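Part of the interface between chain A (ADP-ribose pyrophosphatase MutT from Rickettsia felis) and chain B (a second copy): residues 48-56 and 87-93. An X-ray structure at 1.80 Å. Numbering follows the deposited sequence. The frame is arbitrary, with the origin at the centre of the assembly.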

# COMPACT_ATOMS: atom_id res chain seq x y z
N HIS A 48 7.43 -9.24 5.00
CA HIS A 48 7.82 -8.27 3.99
C HIS A 48 7.48 -8.75 2.59
O HIS A 48 7.70 -9.92 2.25
CB HIS A 48 9.32 -8.11 4.05
CG HIS A 48 9.78 -7.30 5.20
ND1 HIS A 48 10.74 -7.74 6.08
CD2 HIS A 48 9.43 -6.06 5.62
CE1 HIS A 48 10.95 -6.83 7.01
NE2 HIS A 48 10.18 -5.79 6.76
N LEU A 49 6.97 -7.85 1.75
CA LEU A 49 6.83 -8.15 0.32
C LEU A 49 8.23 -8.32 -0.28
O LEU A 49 9.11 -7.49 -0.05
CB LEU A 49 6.10 -6.99 -0.40
CG LEU A 49 5.82 -7.21 -1.89
CD1 LEU A 49 4.85 -8.35 -2.15
CD2 LEU A 49 5.25 -5.94 -2.44
N GLU A 50 8.46 -9.40 -1.00
CA GLU A 50 9.75 -9.60 -1.62
C GLU A 50 9.72 -9.11 -3.05
O GLU A 50 8.67 -9.04 -3.70
CB GLU A 50 10.18 -11.07 -1.59
CG GLU A 50 10.50 -11.58 -0.20
CD GLU A 50 10.88 -13.06 -0.16
OE1 GLU A 50 11.06 -13.67 -1.23
OE2 GLU A 50 10.95 -13.61 0.97
N PHE A 51 10.91 -8.80 -3.56
CA PHE A 51 11.01 -8.30 -4.94
C PHE A 51 10.38 -9.29 -5.91
O PHE A 51 10.69 -10.47 -5.86
CB PHE A 51 12.47 -8.08 -5.33
CG PHE A 51 12.66 -7.66 -6.77
CD1 PHE A 51 12.70 -8.60 -7.81
CD2 PHE A 51 12.81 -6.33 -7.08
CE1 PHE A 51 12.88 -8.17 -9.12
CE2 PHE A 51 12.99 -5.91 -8.39
CZ PHE A 51 13.01 -6.84 -9.41
N GLY A 52 9.55 -8.80 -6.82
CA GLY A 52 9.00 -9.63 -7.86
C GLY A 52 7.67 -10.30 -7.57
O GLY A 52 7.03 -10.76 -8.50
N GLU A 53 7.25 -10.28 -6.32
CA GLU A 53 6.00 -10.89 -5.87
C GLU A 53 4.76 -10.02 -6.05
O GLU A 53 4.79 -8.82 -5.90
CB GLU A 53 6.06 -11.22 -4.38
CG GLU A 53 7.06 -12.22 -3.92
CD GLU A 53 6.81 -12.62 -2.50
OE1 GLU A 53 6.42 -13.79 -2.32
OE2 GLU A 53 6.95 -11.79 -1.53
N THR A 54 3.66 -10.68 -6.32
CA THR A 54 2.36 -10.11 -6.16
C THR A 54 1.96 -10.17 -4.69
O THR A 54 2.51 -10.96 -3.90
CB THR A 54 1.30 -10.85 -7.03
OG1 THR A 54 0.99 -12.08 -6.42
CG2 THR A 54 1.82 -11.05 -8.50
N PHE A 55 1.01 -9.33 -4.32
CA PHE A 55 0.53 -9.28 -2.93
C PHE A 55 -0.05 -10.64 -2.61
O PHE A 55 0.15 -11.09 -1.51
CB PHE A 55 -0.56 -8.26 -2.69
CG PHE A 55 -0.15 -6.81 -3.00
CD1 PHE A 55 1.18 -6.41 -2.92
CD2 PHE A 55 -1.11 -5.89 -3.39
CE1 PHE A 55 1.52 -5.10 -3.24
CE2 PHE A 55 -0.78 -4.58 -3.67
CZ PHE A 55 0.53 -4.19 -3.60
N GLU A 56 -0.70 -11.28 -3.58
CA GLU A 56 -1.39 -12.54 -3.33
C GLU A 56 -0.38 -13.67 -3.18
O GLU A 56 -0.56 -14.51 -2.29
CB GLU A 56 -2.41 -12.86 -4.42
CG GLU A 56 -3.59 -11.87 -4.47
CD GLU A 56 -3.26 -10.61 -5.29
OE1 GLU A 56 -2.19 -10.48 -5.98
OE2 GLU A 56 -4.10 -9.69 -5.22
N GLU B 87 14.72 -2.45 -15.52
CA GLU B 87 15.47 -1.67 -14.53
C GLU B 87 15.63 -2.38 -13.19
O GLU B 87 16.16 -1.79 -12.25
CB GLU B 87 14.79 -0.32 -14.30
N GLN B 88 15.20 -3.64 -13.09
CA GLN B 88 15.20 -4.38 -11.83
C GLN B 88 14.72 -3.52 -10.65
O GLN B 88 15.39 -3.42 -9.62
CB GLN B 88 16.60 -4.96 -11.58
CG GLN B 88 16.97 -6.04 -12.58
CD GLN B 88 16.12 -7.30 -12.39
OE1 GLN B 88 16.18 -7.94 -11.33
NE2 GLN B 88 15.34 -7.64 -13.41
N LYS B 89 13.56 -2.88 -10.84
CA LYS B 89 12.90 -2.04 -9.83
C LYS B 89 11.51 -2.61 -9.56
O LYS B 89 10.82 -3.02 -10.49
CB LYS B 89 12.74 -0.61 -10.33
N HIS B 90 11.10 -2.66 -8.29
CA HIS B 90 9.76 -3.08 -7.97
C HIS B 90 9.14 -1.93 -7.18
O HIS B 90 9.62 -1.62 -6.11
CB HIS B 90 9.82 -4.35 -7.09
CG HIS B 90 8.50 -4.95 -6.77
ND1 HIS B 90 8.37 -6.22 -6.28
CD2 HIS B 90 7.24 -4.45 -6.84
CE1 HIS B 90 7.10 -6.49 -6.03
NE2 HIS B 90 6.39 -5.44 -6.39
N TYR B 91 8.04 -1.40 -7.69
CA TYR B 91 7.35 -0.31 -7.06
C TYR B 91 5.91 -0.68 -6.74
O TYR B 91 5.18 -1.18 -7.57
CB TYR B 91 7.31 0.96 -7.91
CG TYR B 91 8.52 1.80 -7.72
CD1 TYR B 91 8.59 2.72 -6.69
CD2 TYR B 91 9.63 1.64 -8.55
CE1 TYR B 91 9.72 3.51 -6.51
CE2 TYR B 91 10.77 2.39 -8.37
CZ TYR B 91 10.82 3.32 -7.35
OH TYR B 91 11.95 4.07 -7.18
N VAL B 92 5.51 -0.30 -5.54
CA VAL B 92 4.11 -0.26 -5.17
C VAL B 92 3.68 1.19 -5.25
O VAL B 92 4.28 2.05 -4.60
CB VAL B 92 3.87 -0.87 -3.80
CG1 VAL B 92 2.44 -0.68 -3.34
CG2 VAL B 92 4.22 -2.35 -3.88
N SER B 93 2.71 1.48 -6.12
CA SER B 93 2.32 2.88 -6.30
C SER B 93 1.03 3.15 -5.62
O SER B 93 0.09 2.36 -5.72
CB SER B 93 2.17 3.23 -7.77
OG SER B 93 3.45 3.24 -8.40

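The contact is a turn read by a strand. Chain A offers a type II beta turn from Glu A50 to Glu A53, and chain B lays strand 89-93 beside it, with the closest backbone register between Phe A51 and His B90, whose CA atoms lie 6.2 Å apart. Together the stretches bury 345 Å², and two residues, His B90 and Phe A51, supply just over half of it.

His B90 is the organising residue. Its CA-to-CB bond points toward the turn, and with chi1 in t the ring reaches in edge first. Gly A52 N donates a hydrogen bond to His B90 ND1, 2.9 Å away at an angle of 160°, so this nitrogen acts as an acceptor and carries no proton of its own. Next to it on the ring, His B90 CE1 lies 3.3 Å from Glu A53 O, a polarised C-H near a carbonyl. NE2 is satisfied elsewhere in the structure.

Two bonds hold the turn whose Gly A52 N-H meets the histidine. Glu A53 N bonds back to Glu A50 O at 3.2 Å, while Glu A53 OE2 accepts from Glu A50 N at 2.9 Å, tying the two ends together. Glycine suits the third position: at phi 92° a CB would jam against the preceding carbonyl oxygen.

Phe A51 lies along the start of the strand, from Gln B88 to His B90. Its CB sets off sideways, but with chi1 in t its ring comes nearer, and Phe A51 CD2 packs 3.6 Å from His B90 CB. The His B90 edge faces the phenyl face, planes at 81°. Farther along, Phe A51 CE2 sits 3.7 Å from Gln B88 O.

Val B92, two residues on and also pointing toward chain A, adds a greasy patch: its CG2 meets Leu A49 CD2 at 4.0 Å and Phe A55 CE1 at 3.9 Å. The rule is one directional polar bond, flanked by aromatic and aliphatic packing.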